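Local structure of nucleoside permease NupG (Escherichia coli K-12, 7DLA) at residues 290-295 with 390-395; 70-75 with 107-112; 149-154 with 250-255. The protein transports purine and pyrimidine nucleosides across the inner membrane of Escherichia coli, driven by the proton motive force. The protein carries 1 engineered substitution. All coordinates share one frame; numbering follows the deposited sequence.

The three contacts join different pairs of transmembrane helices in one major facilitator superfamily fold. Contact 2 lies within the first six transmembrane helices and pairs two that are neighbours in the chain. Contact 1 lies within the last six, on the opposite side of the chain's centre; the centres of contacts 1 and 2 are about 35 Å apart. Contact 3 joins the fifth and eighth transmembrane segments across the two halves, near the periplasmic ends of both. Contacts 1 and 3 share helix 253-299, but their nearest atoms remain about 9 Å apart. Contacts 2 and 3 come no nearer than about 18 Å between atoms.

Contact 1. Residues 290-295 with 390-395; sequences AWILRF and YSVVLA
I292 packs against S391, V392 and A395 where the ninth and twelfth transmembrane helices of this major facilitator superfamily transporter run side by side. Both helices belong to the C-terminal six-helix half, so this is packing within that half and not across the interface between the halves. The two segments are close to antiparallel, at 168°, with their axes 8.7 Å apart.

The I292 side chain starts beside the other helix, and its end comes nearer. CB is 4.2 Å from S391 CB. CG1 lies beside the backbone N, anti to the carbonyl carbon (chi1 -58°). It meets S391 CB at 3.5 Å and also lies near the S391 carbonyl carbon. The next torsion is extended (chi2 176°) and carries CD1 onward, past S391. There CD1 touches V392 CG2 at 3.8 Å and A395 CB at 4.1 Å. The I292 and V392 side chains cross obliquely. I292 thus rests on one turn of helix 380-402, made up of S391, V392 and A395.

S391 supplies the second half of the contact. Its CB points toward helix 253-299, and its OG turns from I292 toward F295 and W291. The hydroxyl lies in the plane of the F295 ring, at the ring's edge. W291 takes part through its CB, 3.6 Å from S391 OG, while its indole leads away. No hydrogen bond joins the two segments. The polar end of S391 is instead satisfied by E223, whose OE2 is hydrogen-bonded to OG. E223 also touches W291, Y390 and L394, which places this loop residue over the same side of the helix pair. F295 also packs on W384 and A388, earlier in helix 380-402.

At the F295 edge, S391 OG is 3.3 Å from CD2 and 3.4 Å from CE2.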
ATOM      1  N   ALA A 290     -16.275  -1.338  -8.258  1.00 57.21           N
ATOM      2  CA  ALA A 290     -15.723  -2.530  -7.628  1.00 57.05           C
ATOM      3  C   ALA A 290     -15.537  -2.338  -6.122  1.00 56.51           C
ATOM      4  O   ALA A 290     -15.723  -3.282  -5.352  1.00 54.99           O
ATOM      5  CB  ALA A 290     -14.405  -2.909  -8.307  1.00 57.71           C
ATOM      6  N   TRP A 291     -15.165  -1.128  -5.684  1.00 56.66           N
ATOM      7  CA  TRP A 291     -15.037  -0.902  -4.243  1.00 56.96           C
ATOM      8  C   TRP A 291     -16.362  -1.117  -3.518  1.00 55.81           C
ATOM      9  O   TRP A 291     -16.394  -1.666  -2.402  1.00 55.93           O
ATOM     10  CB  TRP A 291     -14.494   0.493  -3.941  1.00 58.19           C
ATOM     11  CG  TRP A 291     -13.013   0.592  -4.061  1.00 60.47           C
ATOM     12  CD1 TRP A 291     -12.296   1.268  -5.006  1.00 61.20           C
ATOM     13  CD2 TRP A 291     -12.048  -0.068  -3.221  1.00 61.60           C
ATOM     14  NE1 TRP A 291     -10.938   1.098  -4.781  1.00 62.18           N
ATOM     15  CE2 TRP A 291     -10.767   0.280  -3.696  1.00 62.64           C
ATOM     16  CE3 TRP A 291     -12.148  -0.912  -2.103  1.00 61.06           C
ATOM     17  CZ2 TRP A 291      -9.595  -0.190  -3.097  1.00 67.10           C
ATOM     18  CZ3 TRP A 291     -10.974  -1.381  -1.505  1.00 65.70           C
ATOM     19  CH2 TRP A 291      -9.717  -1.018  -2.004  1.00 65.90           C
ATOM     20  N   ILE A 292     -17.462  -0.665  -4.122  1.00 56.07           N
ATOM     21  CA  ILE A 292     -18.785  -0.935  -3.561  1.00 55.34           C
ATOM     22  C   ILE A 292     -18.937  -2.425  -3.338  1.00 55.14           C
ATOM     23  O   ILE A 292     -19.202  -2.883  -2.216  1.00 53.89           O
ATOM     24  CB  ILE A 292     -19.896  -0.429  -4.497  1.00 54.98           C
ATOM     25  CG1 ILE A 292     -19.756   1.064  -4.769  1.00 55.00           C
ATOM     26  CG2 ILE A 292     -21.275  -0.772  -3.907  1.00 53.79           C
ATOM     27  CD1 ILE A 292     -20.765   1.570  -5.763  1.00 54.72           C
ATOM     28  N   LEU A 293     -18.788  -3.187  -4.432  1.00 54.22           N
ATOM     29  CA  LEU A 293     -18.948  -4.640  -4.358  1.00 54.16           C
ATOM     30  C   LEU A 293     -18.050  -5.261  -3.292  1.00 54.89           C
ATOM     31  O   LEU A 293     -18.473  -6.157  -2.547  1.00 54.60           O
ATOM     32  CB  LEU A 293     -18.636  -5.263  -5.699  1.00 53.56           C
ATOM     33  CG  LEU A 293     -19.721  -5.426  -6.725  1.00 53.01           C
ATOM     34  CD1 LEU A 293     -19.021  -5.399  -8.058  1.00 53.78           C
ATOM     35  CD2 LEU A 293     -20.371  -6.771  -6.519  1.00 52.87           C
ATOM     36  N   ARG A 294     -16.806  -4.799  -3.212  1.00 55.01           N
ATOM     37  CA  ARG A 294     -15.855  -5.321  -2.242  1.00 54.92           C
ATOM     38  C   ARG A 294     -16.410  -5.170  -0.828  1.00 55.05           C
ATOM     39  O   ARG A 294     -16.631  -6.167  -0.119  1.00 55.65           O
ATOM     40  CB  ARG A 294     -14.527  -4.573  -2.419  1.00 55.44           C
ATOM     41  CG  ARG A 294     -13.223  -5.229  -1.960  1.00 56.12           C
ATOM     42  CD  ARG A 294     -13.107  -5.384  -0.452  1.00 59.75           C
ATOM     43  NE  ARG A 294     -11.749  -5.754  -0.038  1.00 60.39           N
ATOM     44  CZ  ARG A 294     -11.181  -6.951  -0.138  1.00 57.18           C
ATOM     45  NH1 ARG A 294     -11.845  -7.983  -0.653  1.00 55.76           N
ATOM     46  NH2 ARG A 294      -9.929  -7.099   0.284  1.00 57.15           N
ATOM     47  N   PHE A 295     -16.689  -3.922  -0.423  1.00 54.93           N
ATOM     48  CA  PHE A 295     -17.183  -3.683   0.935  1.00 54.95           C
ATOM     49  C   PHE A 295     -18.540  -4.355   1.172  1.00 54.74           C
ATOM     50  O   PHE A 295     -18.810  -4.844   2.274  1.00 56.29           O
ATOM     51  CB  PHE A 295     -17.289  -2.188   1.204  1.00 55.66           C
ATOM     52  CG  PHE A 295     -15.967  -1.459   1.191  1.00 56.27           C
ATOM     53  CD1 PHE A 295     -14.950  -1.804   2.059  1.00 56.41           C
ATOM     54  CD2 PHE A 295     -15.768  -0.378   0.328  1.00 58.37           C
ATOM     55  CE1 PHE A 295     -13.743  -1.114   2.059  1.00 57.40           C
ATOM     56  CE2 PHE A 295     -14.567   0.316   0.321  1.00 58.20           C
ATOM     57  CZ  PHE A 295     -13.549  -0.063   1.191  1.00 59.09           C
ATOM     58  N   TYR A 390     -20.185   4.874   1.451  1.00 54.31           N
ATOM     59  CA  TYR A 390     -19.330   5.975   1.023  1.00 55.51           C
ATOM     60  C   TYR A 390     -18.742   5.684  -0.352  1.00 56.12           C
ATOM     61  O   TYR A 390     -18.584   6.609  -1.170  1.00 55.46           O
ATOM     62  CB  TYR A 390     -18.274   6.262   2.097  1.00 56.05           C
ATOM     63  CG  TYR A 390     -17.066   7.115   1.726  1.00 57.73           C
ATOM     64  CD1 TYR A 390     -17.047   8.485   1.942  1.00 57.89           C
ATOM     65  CD2 TYR A 390     -15.888   6.520   1.338  1.00 59.72           C
ATOM     66  CE1 TYR A 390     -15.922   9.243   1.671  1.00 58.41           C
ATOM     67  CE2 TYR A 390     -14.763   7.263   1.070  1.00 62.93           C
ATOM     68  CZ  TYR A 390     -14.779   8.619   1.236  1.00 59.68           C
ATOM     69  OH  TYR A 390     -13.619   9.319   0.953  1.00 61.91           O
ATOM     70  N   SER A 391     -18.492   4.401  -0.654  1.00 55.81           N
ATOM     71  CA  SER A 391     -18.167   4.028  -2.028  1.00 55.86           C
ATOM     72  C   SER A 391     -19.252   4.494  -2.996  1.00 54.86           C
ATOM     73  O   SER A 391     -18.947   4.964  -4.096  1.00 55.01           O
ATOM     74  CB  SER A 391     -17.960   2.513  -2.140  1.00 55.85           C
ATOM     75  OG  SER A 391     -16.709   2.124  -1.612  1.00 56.26           O
ATOM     76  N   VAL A 392     -20.521   4.367  -2.594  1.00 54.38           N
ATOM     77  CA  VAL A 392     -21.642   4.756  -3.450  1.00 53.89           C
ATOM     78  C   VAL A 392     -21.658   6.260  -3.671  1.00 54.22           C
ATOM     79  O   VAL A 392     -21.873   6.743  -4.789  1.00 53.94           O
ATOM     80  CB  VAL A 392     -22.973   4.284  -2.842  1.00 53.24           C
ATOM     81  CG1 VAL A 392     -24.091   5.192  -3.298  1.00 53.29           C
ATOM     82  CG2 VAL A 392     -23.275   2.887  -3.268  1.00 53.32           C
ATOM     83  N   VAL A 393     -21.489   7.023  -2.600  1.00 54.14           N
ATOM     84  CA  VAL A 393     -21.430   8.471  -2.759  1.00 54.60           C
ATOM     85  C   VAL A 393     -20.342   8.829  -3.759  1.00 55.49           C
ATOM     86  O   VAL A 393     -20.562   9.610  -4.696  1.00 56.71           O
ATOM     87  CB  VAL A 393     -21.200   9.161  -1.405  1.00 54.44           C
ATOM     88  CG1 VAL A 393     -20.951  10.656  -1.596  1.00 54.50           C
ATOM     89  CG2 VAL A 393     -22.372   8.888  -0.442  1.00 53.99           C
ATOM     90  N   LEU A 394     -19.156   8.237  -3.582  1.00 56.38           N
ATOM     91  CA  LEU A 394     -18.061   8.446  -4.533  1.00 58.63           C
ATOM     92  C   LEU A 394     -18.462   8.077  -5.965  1.00 58.12           C
ATOM     93  O   LEU A 394     -18.101   8.779  -6.917  1.00 59.23           O
ATOM     94  CB  LEU A 394     -16.825   7.657  -4.101  1.00 57.23           C
ATOM     95  CG  LEU A 394     -16.086   8.182  -2.869  1.00 58.16           C
ATOM     96  CD1 LEU A 394     -14.811   7.390  -2.701  1.00 59.81           C
ATOM     97  CD2 LEU A 394     -15.802   9.699  -2.916  1.00 58.45           C
ATOM     98  N   ALA A 395     -19.196   6.979  -6.136  1.00 57.32           N
ATOM     99  CA  ALA A 395     -19.668   6.601  -7.459  1.00 57.64           C
ATOM    100  C   ALA A 395     -20.543   7.683  -8.040  1.00 59.56           C
ATOM    101  O   ALA A 395     -20.399   8.061  -9.212  1.00 62.84           O
ATOM    102  CB  ALA A 395     -20.452   5.299  -7.396  1.00 57.18           C
TER

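Contact 2. Residues 70-75 with 107-112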
ATOM      1  N   TRP A  70      23.893   3.530  -0.936  1.00 63.93           N
ATOM      2  CA  TRP A  70      24.148   3.832   0.458  1.00 63.14           C
ATOM      3  C   TRP A  70      22.899   4.405   1.132  1.00 62.71           C
ATOM      4  O   TRP A  70      22.640   4.115   2.312  1.00 61.74           O
ATOM      5  CB  TRP A  70      25.351   4.755   0.557  1.00 64.43           C
ATOM      6  CG  TRP A  70      26.661   4.097   0.166  1.00 64.53           C
ATOM      7  CD1 TRP A  70      27.622   4.596  -0.687  1.00 67.87           C
ATOM      8  CD2 TRP A  70      27.189   2.877   0.678  1.00 63.52           C
ATOM      9  NE1 TRP A  70      28.677   3.727  -0.766  1.00 64.56           N
ATOM     10  CE2 TRP A  70      28.434   2.666   0.064  1.00 63.20           C
ATOM     11  CE3 TRP A  70      26.718   1.926   1.584  1.00 63.12           C
ATOM     12  CZ2 TRP A  70      29.207   1.544   0.327  1.00 64.35           C
ATOM     13  CZ3 TRP A  70      27.494   0.810   1.845  1.00 63.33           C
ATOM     14  CH2 TRP A  70      28.721   0.633   1.227  1.00 64.45           C
ATOM     15  N   VAL A  71      22.082   5.168   0.393  1.00 63.27           N
ATOM     16  CA  VAL A  71      20.872   5.730   0.983  1.00 62.67           C
ATOM     17  C   VAL A  71      19.867   4.617   1.299  1.00 61.69           C
ATOM     18  O   VAL A  71      19.282   4.578   2.392  1.00 65.88           O
ATOM     19  CB  VAL A  71      20.278   6.810   0.057  1.00 65.23           C
ATOM     20  CG1 VAL A  71      18.974   7.297   0.596  1.00 65.75           C
ATOM     21  CG2 VAL A  71      21.234   7.980  -0.073  1.00 67.52           C
ATOM     22  N   TYR A  72      19.696   3.667   0.371  1.00 61.27           N
ATOM     23  CA  TYR A  72      18.844   2.493   0.574  1.00 59.97           C
ATOM     24  C   TYR A  72      19.290   1.692   1.794  1.00 58.95           C
ATOM     25  O   TYR A  72      18.458   1.240   2.610  1.00 57.87           O
ATOM     26  CB  TYR A  72      18.965   1.621  -0.659  1.00 59.84           C
ATOM     27  CG  TYR A  72      18.256   0.292  -0.678  1.00 58.80           C
ATOM     28  CD1 TYR A  72      16.892   0.235  -0.893  1.00 58.50           C
ATOM     29  CD2 TYR A  72      18.947  -0.914  -0.583  1.00 58.75           C
ATOM     30  CE1 TYR A  72      16.238  -0.955  -0.988  1.00 57.89           C
ATOM     31  CE2 TYR A  72      18.286  -2.121  -0.670  1.00 57.96           C
ATOM     32  CZ  TYR A  72      16.930  -2.121  -0.879  1.00 57.61           C
ATOM     33  OH  TYR A  72      16.213  -3.274  -0.987  1.00 57.27           O
ATOM     34  N   ALA A  73      20.613   1.474   1.898  1.00 59.79           N
ATOM     35  CA  ALA A  73      21.192   0.793   3.045  1.00 58.80           C
ATOM     36  C   ALA A  73      20.791   1.474   4.343  1.00 57.84           C
ATOM     37  O   ALA A  73      20.251   0.830   5.250  1.00 56.83           O
ATOM     38  CB  ALA A  73      22.701   0.766   2.897  1.00 59.25           C
ATOM     39  N   ILE A  74      21.115   2.761   4.468  1.00 58.39           N
ATOM     40  CA  ILE A  74      20.777   3.502   5.677  1.00 57.87           C
ATOM     41  C   ILE A  74      19.313   3.279   6.022  1.00 56.93           C
ATOM     42  O   ILE A  74      18.963   2.967   7.171  1.00 58.12           O
ATOM     43  CB  ILE A  74      21.140   4.994   5.494  1.00 58.11           C
ATOM     44  CG1 ILE A  74      22.603   5.117   5.038  1.00 58.39           C
ATOM     45  CG2 ILE A  74      20.850   5.819   6.745  1.00 58.11           C
ATOM     46  CD1 ILE A  74      23.300   6.416   5.344  1.00 57.44           C
ATOM     47  N   CYS A  75      18.447   3.359   5.016  1.00 57.37           N
ATOM     48  CA  CYS A  75      17.017   3.270   5.270  1.00 57.12           C
ATOM     49  C   CYS A  75      16.631   1.942   5.891  1.00 56.09           C
ATOM     50  O   CYS A  75      15.988   1.916   6.941  1.00 55.93           O
ATOM     51  CB  CYS A  75      16.244   3.493   3.982  1.00 57.85           C
ATOM     52  SG  CYS A  75      15.898   5.190   3.682  1.00 56.74           S
ATOM     53  N   MET A 107       9.378   4.082   3.254  1.00 61.00           N
ATOM     54  CA  MET A 107       8.709   4.676   2.100  1.00 60.96           C
ATOM     55  C   MET A 107       9.674   5.100   0.999  1.00 61.46           C
ATOM     56  O   MET A 107       9.441   4.739  -0.166  1.00 60.18           O
ATOM     57  CB  MET A 107       7.879   5.861   2.602  1.00 62.37           C
ATOM     58  CG  MET A 107       6.588   5.486   3.287  1.00 62.14           C
ATOM     59  SD  MET A 107       5.980   3.805   3.076  1.00 60.10           S
ATOM     60  CE  MET A 107       5.620   3.681   1.345  1.00 58.33           C
ATOM     61  N   PRO A 108      10.760   5.828   1.278  1.00 62.30           N
ATOM     62  CA  PRO A 108      11.674   6.196   0.190  1.00 63.26           C
ATOM     63  C   PRO A 108      12.297   5.004  -0.527  1.00 60.15           C
ATOM     64  O   PRO A 108      12.638   5.104  -1.719  1.00 59.23           O
ATOM     65  CB  PRO A 108      12.719   7.039   0.930  1.00 65.14           C
ATOM     66  CG  PRO A 108      11.952   7.621   2.077  1.00 66.08           C
ATOM     67  CD  PRO A 108      11.186   6.456   2.544  1.00 63.67           C
ATOM     68  N   THR A 109      12.477   3.870   0.162  1.00 60.06           N
ATOM     69  CA  THR A 109      13.156   2.741  -0.471  1.00 59.07           C
ATOM     70  C   THR A 109      12.361   2.224  -1.660  1.00 57.87           C
ATOM     71  O   THR A 109      12.945   1.639  -2.580  1.00 57.30           O
ATOM     72  CB  THR A 109      13.444   1.602   0.548  1.00 58.20           C
ATOM     73  OG1 THR A 109      12.236   0.996   1.018  1.00 57.59           O
ATOM     74  CG2 THR A 109      14.205   2.140   1.729  1.00 57.26           C
ATOM     75  N   LEU A 110      11.055   2.498  -1.680  1.00 57.92           N
ATOM     76  CA  LEU A 110      10.181   2.036  -2.751  1.00 57.64           C
ATOM     77  C   LEU A 110      10.611   2.569  -4.120  1.00 57.97           C
ATOM     78  O   LEU A 110      10.465   1.869  -5.131  1.00 58.15           O
ATOM     79  CB  LEU A 110       8.753   2.438  -2.415  1.00 57.20           C
ATOM     80  CG  LEU A 110       7.816   1.305  -1.995  1.00 57.34           C
ATOM     81  CD1 LEU A 110       8.413   0.467  -0.870  1.00 57.38           C
ATOM     82  CD2 LEU A 110       6.508   1.907  -1.532  1.00 58.21           C
ATOM     83  N   GLY A 111      11.152   3.785  -4.176  1.00 57.84           N
ATOM     84  CA  GLY A 111      11.735   4.285  -5.398  1.00 57.66           C
ATOM     85  C   GLY A 111      13.225   4.054  -5.480  1.00 58.68           C
ATOM     86  O   GLY A 111      13.795   4.031  -6.575  1.00 59.54           O
ATOM     87  N   LEU A 112      13.873   3.902  -4.321  1.00 59.14           N
ATOM     88  CA  LEU A 112      15.323   3.728  -4.336  1.00 58.97           C
ATOM     89  C   LEU A 112      15.719   2.390  -4.960  1.00 59.40           C
ATOM     90  O   LEU A 112      16.704   2.313  -5.712  1.00 60.27           O
ATOM     91  CB  LEU A 112      15.856   3.875  -2.923  1.00 58.81           C
ATOM     92  CG  LEU A 112      16.114   5.354  -2.674  1.00 59.73           C
ATOM     93  CD1 LEU A 112      16.309   5.647  -1.202  1.00 62.44           C
ATOM     94  CD2 LEU A 112      17.301   5.811  -3.493  1.00 62.82           C
TER
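Y72 meets T109 through one side of its ring: CD1 is 4.0 Å and CE1 4.1 Å from T109 CB. The contact joins the third and fourth transmembrane helices of the major facilitator superfamily fold, which follow one another in the chain. The segments cross at -149°, with their axes 9.5 Å apart.

The Y72 ring leaves its helix with CG anti to the backbone N (chi1 176°). It meets T109 obliquely, and the two side chains cross at about a right angle. L112 CB approaches the same CD1, at 4.3 Å, so one ring atom touches two residues a turn apart on helix 92-122. Further out, Y72 OH is hydrogen-bonded to Q14 OE1.

T109 divides its two branches between different tasks. OG1 sits between the backbone N and the carbonyl carbon (chi1 67°). It is hydrogen-bonded to Y106 O in its own helix and to Q14 NE2. The Q14 amide therefore links Y72 and T109 through its two ends, outside the apolar part of the contact. The methyl CG2 turns instead to C75, whose CB points toward helix 92-122. CG2 is 3.3 Å from C75 CB and 4.0 Å from C75 SG.

Helix 92-122 is kinked here. P108 has no N-H to give, and G111 N bonds to P108 O rather than to the carbonyl four residues back, M107 O. P108 O also accepts from L112 N. No hydrogen bond joins the segments; carbon atoms, including those of Y72 and T109, make the contact. Helix 37-64 packs nearby, with L58 against C75 and P108.

At the other end, V71 and L112 cross at about a right angle, with V71 CG1 3.6 Å from L112 CD1.

Contact 3. Residues 149-154 with 250-255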
ATOM      1  N   VAL A 149       3.546 -17.233   5.400  1.00 58.95           N
ATOM      2  CA  VAL A 149       4.406 -17.825   6.406  1.00 59.19           C
ATOM      3  C   VAL A 149       3.912 -17.420   7.778  1.00 59.55           C
ATOM      4  O   VAL A 149       3.524 -18.269   8.591  1.00 59.99           O
ATOM      5  CB  VAL A 149       5.870 -17.394   6.193  1.00 59.04           C
ATOM      6  CG1 VAL A 149       6.694 -17.724   7.405  1.00 58.24           C
ATOM      7  CG2 VAL A 149       6.473 -18.024   4.931  1.00 58.87           C
ATOM      8  N   VAL A 150       3.871 -16.104   8.028  1.00 59.20           N
ATOM      9  CA  VAL A 150       3.455 -15.620   9.344  1.00 59.54           C
ATOM     10  C   VAL A 150       2.075 -16.155   9.692  1.00 59.43           C
ATOM     11  O   VAL A 150       1.815 -16.515  10.842  1.00 59.40           O
ATOM     12  CB  VAL A 150       3.523 -14.081   9.407  1.00 64.32           C
ATOM     13  CG1 VAL A 150       2.620 -13.508  10.525  1.00 60.14           C
ATOM     14  CG2 VAL A 150       4.960 -13.646   9.627  1.00 58.82           C
ATOM     15  N   SER A 151       1.180 -16.268   8.705  1.00 59.89           N
ATOM     16  CA  SER A 151      -0.103 -16.890   9.002  1.00 60.19           C
ATOM     17  C   SER A 151       0.080 -18.335   9.466  1.00 60.01           C
ATOM     18  O   SER A 151      -0.425 -18.716  10.526  1.00 60.08           O
ATOM     19  CB  SER A 151      -1.028 -16.823   7.790  1.00 59.66           C
ATOM     20  OG  SER A 151      -2.370 -17.070   8.184  1.00 59.94           O
ATOM     21  N   LEU A 152       0.830 -19.139   8.699  1.00 59.85           N
ATOM     22  CA  LEU A 152       0.911 -20.576   8.952  1.00 59.84           C
ATOM     23  C   LEU A 152       1.781 -20.910  10.153  1.00 59.62           C
ATOM     24  O   LEU A 152       1.606 -21.968  10.768  1.00 59.85           O
ATOM     25  CB  LEU A 152       1.454 -21.296   7.731  1.00 59.79           C
ATOM     26  CG  LEU A 152       0.572 -21.286   6.499  1.00 60.03           C
ATOM     27  CD1 LEU A 152       1.439 -21.582   5.304  1.00 59.14           C
ATOM     28  CD2 LEU A 152      -0.520 -22.327   6.657  1.00 60.96           C
ATOM     29  N   SER A 153       2.708 -20.038  10.510  1.00 59.37           N
ATOM     30  CA  SER A 153       3.533 -20.282  11.684  1.00 59.82           C
ATOM     31  C   SER A 153       2.843 -19.933  12.997  1.00 59.57           C
ATOM     32  O   SER A 153       3.463 -20.079  14.055  1.00 59.96           O
ATOM     33  CB  SER A 153       4.813 -19.473  11.565  1.00 60.17           C
ATOM     34  OG  SER A 153       5.251 -19.534  10.225  1.00 63.17           O
ATOM     35  N   GLY A 154       1.609 -19.448  12.962  1.00 58.88           N
ATOM     36  CA  GLY A 154       0.955 -18.970  14.164  1.00 58.64           C
ATOM     37  C   GLY A 154       1.453 -17.658  14.741  1.00 58.73           C
ATOM     38  O   GLY A 154       1.392 -17.475  15.958  1.00 58.65           O
ATOM     39  N   VAL A 250     -10.832 -18.245   9.603  1.00 67.57           N
ATOM     40  CA  VAL A 250     -10.704 -17.605  10.910  1.00 67.90           C
ATOM     41  C   VAL A 250      -9.290 -17.764  11.432  1.00 66.81           C
ATOM     42  O   VAL A 250      -8.662 -16.801  11.891  1.00 65.63           O
ATOM     43  CB  VAL A 250     -11.713 -18.194  11.903  1.00 68.52           C
ATOM     44  CG1 VAL A 250     -11.173 -18.091  13.288  1.00 69.98           C
ATOM     45  CG2 VAL A 250     -12.985 -17.433  11.842  1.00 72.52           C
ATOM     46  N   GLN A 251      -8.770 -18.994  11.372  1.00 67.24           N
ATOM     47  CA  GLN A 251      -7.451 -19.265  11.925  1.00 69.23           C
ATOM     48  C   GLN A 251      -6.377 -18.512  11.149  1.00 65.79           C
ATOM     49  O   GLN A 251      -5.496 -17.889  11.749  1.00 64.93           O
ATOM     50  CB  GLN A 251      -7.186 -20.783  11.925  1.00 69.56           C
ATOM     51  CG  GLN A 251      -7.841 -21.630  13.072  1.00 70.28           C
ATOM     52  CD  GLN A 251      -7.262 -21.326  14.450  1.00 76.63           C
ATOM     53  OE1 GLN A 251      -6.969 -20.166  14.770  1.00 78.47           O
ATOM     54  NE2 GLN A 251      -7.061 -22.376  15.266  1.00 73.99           N
ATOM     55  N   HIS A 252      -6.478 -18.497   9.812  1.00 65.19           N
ATOM     56  CA  HIS A 252      -5.415 -18.002   8.933  1.00 63.46           C
ATOM     57  C   HIS A 252      -6.008 -16.987   7.981  1.00 61.71           C
ATOM     58  O   HIS A 252      -6.230 -17.279   6.808  1.00 60.82           O
ATOM     59  CB  HIS A 252      -4.788 -19.139   8.191  1.00 63.99           C
ATOM     60  CG  HIS A 252      -4.034 -20.058   9.087  1.00 63.71           C
ATOM     61  ND1 HIS A 252      -4.574 -21.229   9.571  1.00 65.35           N
ATOM     62  CD2 HIS A 252      -2.809 -19.943   9.646  1.00 62.58           C
ATOM     63  CE1 HIS A 252      -3.696 -21.815  10.362  1.00 68.82           C
ATOM     64  NE2 HIS A 252      -2.618 -21.053  10.426  1.00 63.68           N
ATOM     65  N   ALA A 253      -6.275 -15.793   8.499  1.00 61.43           N
ATOM     66  CA  ALA A 253      -6.897 -14.772   7.667  1.00 60.39           C
ATOM     67  C   ALA A 253      -5.941 -14.295   6.589  1.00 59.79           C
ATOM     68  O   ALA A 253      -6.363 -14.071   5.448  1.00 59.76           O
ATOM     69  CB  ALA A 253      -7.366 -13.596   8.519  1.00 59.82           C
ATOM     70  N   SER A 254      -4.652 -14.146   6.925  1.00 59.30           N
ATOM     71  CA  SER A 254      -3.679 -13.715   5.933  1.00 58.92           C
ATOM     72  C   SER A 254      -3.693 -14.623   4.707  1.00 59.08           C
ATOM     73  O   SER A 254      -3.489 -14.151   3.582  1.00 61.19           O
ATOM     74  CB  SER A 254      -2.290 -13.638   6.560  1.00 58.56           C
ATOM     75  OG  SER A 254      -2.279 -12.709   7.630  1.00 58.13           O
ATOM     76  N   ILE A 255      -4.045 -15.893   4.878  1.00 59.53           N
ATOM     77  CA  ILE A 255      -4.114 -16.796   3.734  1.00 59.46           C
ATOM     78  C   ILE A 255      -5.297 -16.444   2.831  1.00 58.53           C
ATOM     79  O   ILE A 255      -5.210 -16.555   1.606  1.00 57.96           O
ATOM     80  CB  ILE A 255      -4.180 -18.255   4.220  1.00 60.15           C
ATOM     81  CG1 ILE A 255      -3.024 -18.501   5.171  1.00 60.31           C
ATOM     82  CG2 ILE A 255      -4.056 -19.225   3.062  1.00 59.47           C
ATOM     83  CD1 ILE A 255      -1.718 -18.121   4.570  1.00 60.01           C
TER
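This is a partly buried packing contact near the periplasmic ends of the fifth and eighth transmembrane segments. In transporters of this superfamily these two helices typically meet at the interface between the six-helix halves. S151, at the end of helix 138-152, is central. Its CB points toward the other segment and lies 3.5 Å from I255 CD1 and 3.6 Å from S254 CB. Its OG is anti to the backbone N (chi1 -163°). It rests 3.4 Å from I255 CG1 and is hydrogen-bonded to E156 OE1.

H252 sits at the break between helices 248-251 and 253-299. L152 CD2 lies over one face of its ring, and L152 CG is 4.4 Å from I255 CD1. An alanine in place of H252 would probably leave the L152 methyl without that ring face and open a gap beside the end of helix 138-152. Helix 138-152 closes with a Schellman motif at G154. S153 OG donates to V149 O at 2.7 Å, from above the carbonyl plane.

Other helices flank the pair. V150 packs on helix 160-177, and A253 and S254 pack on helix 226-236.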